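Long-range contact in tryptophane-5-halogenase (Microbispora sp. ATCC PTA-5024, PDB 5UAO), which probably catalyses the FAD-dependent chlorination of a peptide tryptophan at its 5-position during biosynthesis of the lanthipeptide NAI-107: residues R30-T44 with Y225-L238. Residues are numbered along the deposited sequence; the frame is centred on the assembly and turned at random.
Sequences RTVGVIGGGTAGYLT and YDFYVDCTGFRSLL. With FAD (flavin-adenine dinucleotide), chain E.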
loop_
_atom_site.group_PDB
_atom_site.type_symbol
_atom_site.label_atom_id
_atom_site.label_comp_id
_atom_site.label_asym_id
_atom_site.label_seq_id
_atom_site.Cartn_x
_atom_site.Cartn_y
_atom_site.Cartn_z
ATOM N N ARG A 30 -22.764 -19.775 14.882
ATOM C CA ARG A 30 -24.015 -19.153 15.262
ATOM C C ARG A 30 -23.925 -18.273 16.509
ATOM O O ARG A 30 -24.754 -17.387 16.702
ATOM C CB ARG A 30 -25.071 -20.260 15.536
ATOM C CG ARG A 30 -25.463 -21.089 14.293
ATOM C CD ARG A 30 -26.618 -22.053 14.590
ATOM N NE ARG A 30 -26.815 -23.032 13.502
ATOM C CZ ARG A 30 -27.301 -22.755 12.284
ATOM N NH1 ARG A 30 -27.664 -21.500 11.955
ATOM N NH2 ARG A 30 -27.443 -23.741 11.381
ATOM N N THR A 31 -23.003 -18.590 17.417
ATOM C CA THR A 31 -22.880 -17.870 18.689
ATOM C C THR A 31 -21.464 -17.290 18.755
ATOM O O THR A 31 -20.545 -17.972 18.419
ATOM C CB THR A 31 -23.075 -18.827 19.897
ATOM O OG1 THR A 31 -21.998 -19.780 19.994
ATOM C CG2 THR A 31 -24.390 -19.627 19.703
ATOM N N VAL A 32 -21.321 -16.065 19.274
ATOM C CA VAL A 32 -20.011 -15.461 19.515
ATOM C C VAL A 32 -20.005 -14.958 20.946
ATOM O O VAL A 32 -20.967 -14.334 21.408
ATOM C CB VAL A 32 -19.721 -14.291 18.557
ATOM C CG1 VAL A 32 -18.424 -13.627 18.920
ATOM C CG2 VAL A 32 -19.719 -14.740 17.095
ATOM N N GLY A 33 -18.953 -15.321 21.639
ATOM C CA GLY A 33 -18.645 -14.857 23.015
ATOM C C GLY A 33 -17.528 -13.793 22.972
ATOM O O GLY A 33 -16.390 -14.081 22.636
ATOM N N VAL A 34 -17.891 -12.566 23.276
ATOM C CA VAL A 34 -16.955 -11.473 23.443
ATOM C C VAL A 34 -16.523 -11.377 24.921
ATOM O O VAL A 34 -17.331 -11.101 25.854
ATOM C CB VAL A 34 -17.592 -10.174 22.973
ATOM C CG1 VAL A 34 -16.660 -8.981 23.302
ATOM C CG2 VAL A 34 -17.968 -10.316 21.501
ATOM N N ILE A 35 -15.258 -11.681 25.163
ATOM C CA ILE A 35 -14.805 -11.846 26.523
ATOM C C ILE A 35 -14.131 -10.595 27.012
ATOM O O ILE A 35 -12.965 -10.329 26.666
ATOM C CB ILE A 35 -13.826 -13.016 26.630
ATOM C CG1 ILE A 35 -14.439 -14.228 25.927
ATOM C CG2 ILE A 35 -13.543 -13.314 28.135
ATOM C CD1 ILE A 35 -15.892 -14.557 26.336
ATOM N N GLY A 36 -14.875 -9.803 27.777
ATOM C CA GLY A 36 -14.414 -8.486 28.193
ATOM C C GLY A 36 -15.337 -7.326 27.845
ATOM O O GLY A 36 -15.945 -7.307 26.791
ATOM N N GLY A 37 -15.468 -6.382 28.773
ATOM C CA GLY A 37 -16.435 -5.268 28.667
ATOM C C GLY A 37 -15.873 -3.854 28.757
ATOM O O GLY A 37 -16.497 -2.960 29.288
ATOM N N GLY A 38 -14.684 -3.629 28.270
ATOM C CA GLY A 38 -14.258 -2.237 28.140
ATOM C C GLY A 38 -14.713 -1.745 26.773
ATOM O O GLY A 38 -15.615 -2.323 26.153
ATOM N N THR A 39 -14.086 -0.710 26.261
ATOM C CA THR A 39 -14.518 -0.207 24.970
ATOM C C THR A 39 -14.236 -1.236 23.875
ATOM O O THR A 39 -14.999 -1.352 22.932
ATOM C CB THR A 39 -13.840 1.137 24.614
ATOM O OG1 THR A 39 -12.433 0.946 24.617
ATOM C CG2 THR A 39 -14.158 2.230 25.613
ATOM N N ALA A 40 -13.165 -2.042 23.988
ATOM C CA ALA A 40 -12.916 -3.029 22.954
ATOM C C ALA A 40 -14.076 -4.025 22.867
ATOM O O ALA A 40 -14.558 -4.373 21.777
ATOM C CB ALA A 40 -11.571 -3.758 23.218
ATOM N N GLY A 41 -14.536 -4.501 24.008
ATOM C CA GLY A 41 -15.533 -5.548 24.030
ATOM C C GLY A 41 -16.885 -5.011 23.517
ATOM O O GLY A 41 -17.532 -5.648 22.674
ATOM N N TYR A 42 -17.257 -3.818 23.964
ATOM C CA TYR A 42 -18.575 -3.263 23.567
ATOM C C TYR A 42 -18.606 -2.883 22.093
ATOM O O TYR A 42 -19.599 -3.198 21.405
ATOM C CB TYR A 42 -19.067 -2.147 24.509
ATOM C CG TYR A 42 -19.699 -2.773 25.797
ATOM C CD1 TYR A 42 -20.964 -3.312 25.763
ATOM C CD2 TYR A 42 -18.991 -2.901 26.975
ATOM C CE1 TYR A 42 -21.503 -3.941 26.862
ATOM C CE2 TYR A 42 -19.540 -3.498 28.092
ATOM C CZ TYR A 42 -20.821 -4.019 28.012
ATOM O OH TYR A 42 -21.421 -4.606 29.093
ATOM N N LEU A 43 -17.521 -2.281 21.590
ATOM C CA LEU A 43 -17.484 -1.977 20.204
ATOM C C LEU A 43 -17.518 -3.216 19.344
ATOM O O LEU A 43 -18.176 -3.235 18.307
ATOM C CB LEU A 43 -16.293 -1.078 19.854
ATOM C CG LEU A 43 -16.260 0.311 20.500
ATOM C CD1 LEU A 43 -14.950 0.928 20.182
ATOM C CD2 LEU A 43 -17.380 1.258 20.001
ATOM N N THR A 44 -16.839 -4.283 19.743
ATOM C CA THR A 44 -16.891 -5.506 18.982
ATOM C C THR A 44 -18.275 -6.112 19.004
ATOM O O THR A 44 -18.777 -6.511 17.933
ATOM C CB THR A 44 -15.965 -6.571 19.589
ATOM O OG1 THR A 44 -14.648 -6.048 19.607
ATOM C CG2 THR A 44 -15.993 -7.819 18.787
ATOM N N TYR A 225 -18.969 -21.130 23.197
ATOM C CA TYR A 225 -19.402 -20.330 22.020
ATOM C C TYR A 225 -18.728 -20.894 20.788
ATOM O O TYR A 225 -17.668 -21.560 20.863
ATOM C CB TYR A 225 -19.085 -18.797 22.152
ATOM C CG TYR A 225 -19.642 -18.191 23.429
ATOM C CD1 TYR A 225 -20.998 -17.922 23.567
ATOM C CD2 TYR A 225 -18.836 -18.010 24.534
ATOM C CE1 TYR A 225 -21.526 -17.475 24.766
ATOM C CE2 TYR A 225 -19.343 -17.547 25.725
ATOM C CZ TYR A 225 -20.697 -17.263 25.809
ATOM O OH TYR A 225 -21.124 -16.823 26.996
ATOM N N ASP A 226 -19.275 -20.609 19.632
ATOM C CA ASP A 226 -18.655 -21.086 18.392
ATOM C C ASP A 226 -17.374 -20.309 18.059
ATOM O O ASP A 226 -16.452 -20.855 17.515
ATOM C CB ASP A 226 -19.634 -21.034 17.213
ATOM C CG ASP A 226 -20.866 -21.966 17.405
ATOM O OD1 ASP A 226 -20.714 -23.114 17.911
ATOM O OD2 ASP A 226 -21.971 -21.538 17.011
ATOM N N PHE A 227 -17.327 -19.043 18.450
ATOM C CA PHE A 227 -16.161 -18.204 18.236
ATOM C C PHE A 227 -15.984 -17.310 19.457
ATOM O O PHE A 227 -16.958 -16.841 20.017
ATOM C CB PHE A 227 -16.325 -17.323 16.979
ATOM C CG PHE A 227 -15.031 -16.727 16.484
ATOM C CD1 PHE A 227 -14.199 -17.443 15.594
ATOM C CD2 PHE A 227 -14.624 -15.488 16.914
ATOM C CE1 PHE A 227 -13.006 -16.908 15.127
ATOM C CE2 PHE A 227 -13.437 -14.917 16.442
ATOM C CZ PHE A 227 -12.606 -15.649 15.566
ATOM N N TYR A 228 -14.737 -17.024 19.814
ATOM C CA TYR A 228 -14.438 -16.146 20.949
ATOM C C TYR A 228 -13.657 -14.895 20.506
ATOM O O TYR A 228 -12.644 -15.011 19.782
ATOM C CB TYR A 228 -13.555 -16.909 21.965
ATOM C CG TYR A 228 -14.181 -18.208 22.432
ATOM C CD1 TYR A 228 -14.104 -19.349 21.648
ATOM C CD2 TYR A 228 -14.882 -18.263 23.614
ATOM C CE1 TYR A 228 -14.727 -20.494 22.042
ATOM C CE2 TYR A 228 -15.529 -19.431 24.012
ATOM C CZ TYR A 228 -15.444 -20.525 23.262
ATOM O OH TYR A 228 -16.093 -21.719 23.696
ATOM N N VAL A 229 -14.022 -13.749 21.049
ATOM C CA VAL A 229 -13.203 -12.538 20.857
ATOM C C VAL A 229 -12.494 -12.250 22.210
ATOM O O VAL A 229 -13.141 -12.185 23.271
ATOM C CB VAL A 229 -14.037 -11.330 20.378
ATOM C CG1 VAL A 229 -13.139 -10.198 19.938
ATOM C CG2 VAL A 229 -14.956 -11.649 19.199
ATOM N N ASP A 230 -11.155 -12.174 22.191
ATOM C CA ASP A 230 -10.428 -11.845 23.378
ATOM C C ASP A 230 -10.302 -10.326 23.552
ATOM O O ASP A 230 -9.516 -9.653 22.859
ATOM C CB ASP A 230 -9.054 -12.499 23.380
ATOM C CG ASP A 230 -8.346 -12.298 24.695
ATOM O OD1 ASP A 230 -8.761 -11.441 25.507
ATOM O OD2 ASP A 230 -7.316 -12.991 24.929
ATOM N N CYS A 231 -11.146 -9.785 24.430
ATOM C CA CYS A 231 -11.124 -8.382 24.837
ATOM C C CYS A 231 -10.761 -8.301 26.331
ATOM O O CYS A 231 -11.274 -7.439 27.071
ATOM C CB CYS A 231 -12.475 -7.694 24.482
ATOM S SG CYS A 231 -12.935 -7.835 22.720
ATOM N N THR A 232 -9.805 -9.133 26.778
ATOM C CA THR A 232 -9.529 -9.178 28.205
ATOM C C THR A 232 -8.509 -8.189 28.666
ATOM O O THR A 232 -8.135 -8.240 29.834
ATOM C CB THR A 232 -9.125 -10.595 28.709
ATOM O OG1 THR A 232 -7.945 -11.032 28.053
ATOM C CG2 THR A 232 -10.237 -11.573 28.440
ATOM N N GLY A 233 -8.114 -7.241 27.810
ATOM C CA GLY A 233 -7.113 -6.248 28.151
ATOM C C GLY A 233 -5.681 -6.817 28.150
ATOM O O GLY A 233 -5.433 -7.865 27.617
ATOM N N PHE A 234 -4.775 -6.189 28.868
ATOM C CA PHE A 234 -3.339 -6.612 28.825
ATOM C C PHE A 234 -3.089 -8.066 29.209
ATOM O O PHE A 234 -2.247 -8.665 28.599
ATOM C CB PHE A 234 -2.487 -5.681 29.703
ATOM C CG PHE A 234 -2.341 -4.291 29.147
ATOM C CD1 PHE A 234 -1.651 -4.091 27.978
ATOM C CD2 PHE A 234 -2.787 -3.192 29.841
ATOM C CE1 PHE A 234 -1.450 -2.823 27.460
ATOM C CE2 PHE A 234 -2.571 -1.908 29.360
ATOM C CZ PHE A 234 -1.920 -1.720 28.156
ATOM N N ARG A 235 -3.854 -8.626 30.155
ATOM C CA ARG A 235 -3.791 -10.011 30.560
ATOM C C ARG A 235 -3.889 -11.028 29.420
ATOM O O ARG A 235 -3.387 -12.141 29.546
ATOM C CB ARG A 235 -4.973 -10.345 31.451
ATOM C CG ARG A 235 -4.782 -10.085 32.916
ATOM C CD ARG A 235 -6.167 -9.992 33.605
ATOM N NE ARG A 235 -6.368 -8.604 33.919
ATOM C CZ ARG A 235 -6.523 -8.089 35.129
ATOM N NH1 ARG A 235 -6.580 -8.869 36.210
ATOM N NH2 ARG A 235 -6.636 -6.758 35.238
ATOM N N SER A 236 -4.653 -10.666 28.392
ATOM C CA SER A 236 -4.739 -11.408 27.146
ATOM C C SER A 236 -4.922 -12.907 27.425
ATOM O O SER A 236 -4.076 -13.738 27.080
ATOM C CB SER A 236 -3.495 -11.106 26.292
ATOM O OG SER A 236 -3.501 -11.801 24.997
ATOM N N LEU A 237 -6.042 -13.227 28.079
ATOM C CA LEU A 237 -6.280 -14.562 28.667
ATOM C C LEU A 237 -6.385 -15.660 27.611
ATOM O O LEU A 237 -5.822 -16.754 27.786
ATOM C CB LEU A 237 -7.563 -14.537 29.472
ATOM C CG LEU A 237 -7.658 -15.504 30.617
ATOM C CD1 LEU A 237 -6.759 -14.922 31.699
ATOM C CD2 LEU A 237 -9.106 -15.608 31.075
ATOM N N LEU A 238 -7.130 -15.384 26.526
ATOM C CA LEU A 238 -7.259 -16.363 25.479
ATOM C C LEU A 238 -6.087 -16.402 24.548
ATOM O O LEU A 238 -5.497 -17.492 24.336
ATOM C CB LEU A 238 -8.564 -16.238 24.707
ATOM C CG LEU A 238 -9.884 -16.402 25.465
ATOM C CD1 LEU A 238 -10.206 -15.195 26.306
ATOM C CD2 LEU A 238 -10.970 -16.631 24.419
HETATM P PA FAD E . -9.852 -3.078 29.343
HETATM O O1A FAD E . -10.499 -1.693 29.365
HETATM O O2A FAD E . -8.613 -3.427 30.190
HETATM O O5B FAD E . -10.984 -4.203 29.543
HETATM C C5B FAD E . -10.744 -5.559 29.864
HETATM C C4B FAD E . -12.088 -6.195 30.170
HETATM O O4B FAD E . -11.733 -7.579 30.238
HETATM C C3B FAD E . -12.773 -5.835 31.505
HETATM O O3B FAD E . -14.274 -5.675 31.369
HETATM C C2B FAD E . -12.449 -7.030 32.407
HETATM O O2B FAD E . -13.423 -7.291 33.497
HETATM C C1B FAD E . -12.403 -8.150 31.367
HETATM N N9A FAD E . -11.681 -9.339 31.881
HETATM C C8A FAD E . -10.336 -9.449 32.099
HETATM N N7A FAD E . -10.055 -10.701 32.554
HETATM C C5A FAD E . -11.234 -11.366 32.644
HETATM C C6A FAD E . -11.627 -12.688 33.114
HETATM N N6A FAD E . -10.674 -13.562 33.555
HETATM N N1A FAD E . -12.912 -13.004 33.037
HETATM C C2A FAD E . -13.857 -12.162 32.574
HETATM N N3A FAD E . -13.558 -10.930 32.157
HETATM C C4A FAD E . -12.282 -10.501 32.180
HETATM N N1 FAD E . -6.900 4.926 23.281
HETATM C C2 FAD E . -7.393 5.962 22.522
HETATM O O2 FAD E . -8.047 5.727 21.455
HETATM N N3 FAD E . -7.212 7.259 22.891
HETATM C C4 FAD E . -6.551 7.623 24.009
HETATM O O4 FAD E . -6.421 8.863 24.255
HETATM C C4X FAD E . -5.998 6.529 24.876
HETATM N N5 FAD E . -5.257 6.764 25.995
HETATM C C5X FAD E . -4.763 5.764 26.763
HETATM C C6 FAD E . -4.016 6.078 27.891
HETATM C C7 FAD E . -3.464 5.087 28.683
HETATM C C7M FAD E . -2.675 5.386 29.924
HETATM C C8 FAD E . -3.715 3.683 28.366
HETATM C C8M FAD E . -3.115 2.610 29.251
HETATM C C9 FAD E . -4.449 3.368 27.236
HETATM C C9A FAD E . -4.983 4.337 26.384
HETATM N N10 FAD E . -5.729 4.012 25.197
HETATM C C10 FAD E . -6.222 5.118 24.434
HETATM C "C1'" FAD E . -6.121 2.644 24.740
HETATM C "C2'" FAD E . -7.662 2.553 25.175
HETATM O "O2'" FAD E . -7.595 2.906 26.551
HETATM C "C3'" FAD E . -8.615 1.337 25.460
HETATM O "O3'" FAD E . -9.860 1.501 26.238
HETATM C "C4'" FAD E . -8.006 0.522 26.563
HETATM O "O4'" FAD E . -6.676 1.015 26.905
HETATM C "C5'" FAD E . -8.189 -0.934 26.134
HETATM O "O5'" FAD E . -9.534 -1.305 26.226
HETATM P P FAD E . -9.749 -2.912 26.444
HETATM O O1P FAD E . -8.882 -3.664 25.528
HETATM O O2P FAD E . -11.258 -3.037 26.269
HETATM O O3P FAD E . -9.243 -3.391 27.857
HETATM O O HOH W 1 -12.919 -5.141 26.592
#
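Asp-226 grips the start of strand 31-35 with one oxygen: OD2 accepts from Arg-30 N at 2.9 Å and from Thr-31 N at 3.1 Å, the two N-H groups arriving on opposite faces of the carboxylate plane. Thr-31 answers across at about a right angle, its OG1 taking the amide of Asp-226 (N to OG1 2.9 Å). That reach depends on a chi1 of 67°, which sets the hydroxyl between the backbone N and the carbonyl carbon. Replacing Asp-226 by an alanine would probably leave the amides of Arg-30 and Thr-31 without this shared acceptor, and Arg-377, which forms a salt bridge to OD1, without its mate. Next along, the ring of Tyr-225 lies flat over Gly-33, whose CA sits 3.6 Å from the ring centroid in a CH-pi contact.

From here the strands 31-35 and 227-230 run parallel, neighbours in the central sheet of a Rossmann-type FAD domain. Gly-33 and Ile-35 donate to and accept from the other strand, the bond from Ile-35 N to Val-229 O being nearly straight at 167°. On one face Val-229 packs CG2 against Val-32 and Val-34, while its CG1 meets Thr-44 CG2 tip to tip; Leu-369 of helix 358-372 also touches it. On the other, Ile-35 CG2 runs alongside Thr-232 CG2 (3.7 Å).

Strand 31-35, the glycine turn and helix 39-51 fit a Rossmann-type GxGxxG pattern, Gly-37 N and Ala-40 N donating to FAD O3B and O2P. Cys-231 lays SG 3.7 Å from Gly-41 CA, and its carbonyl O accepts from a water that also donates to FAD O2P. Asp-230 OD1 accepts from Thr-232 N, an Asx turn, and also from Thr-232 OG1.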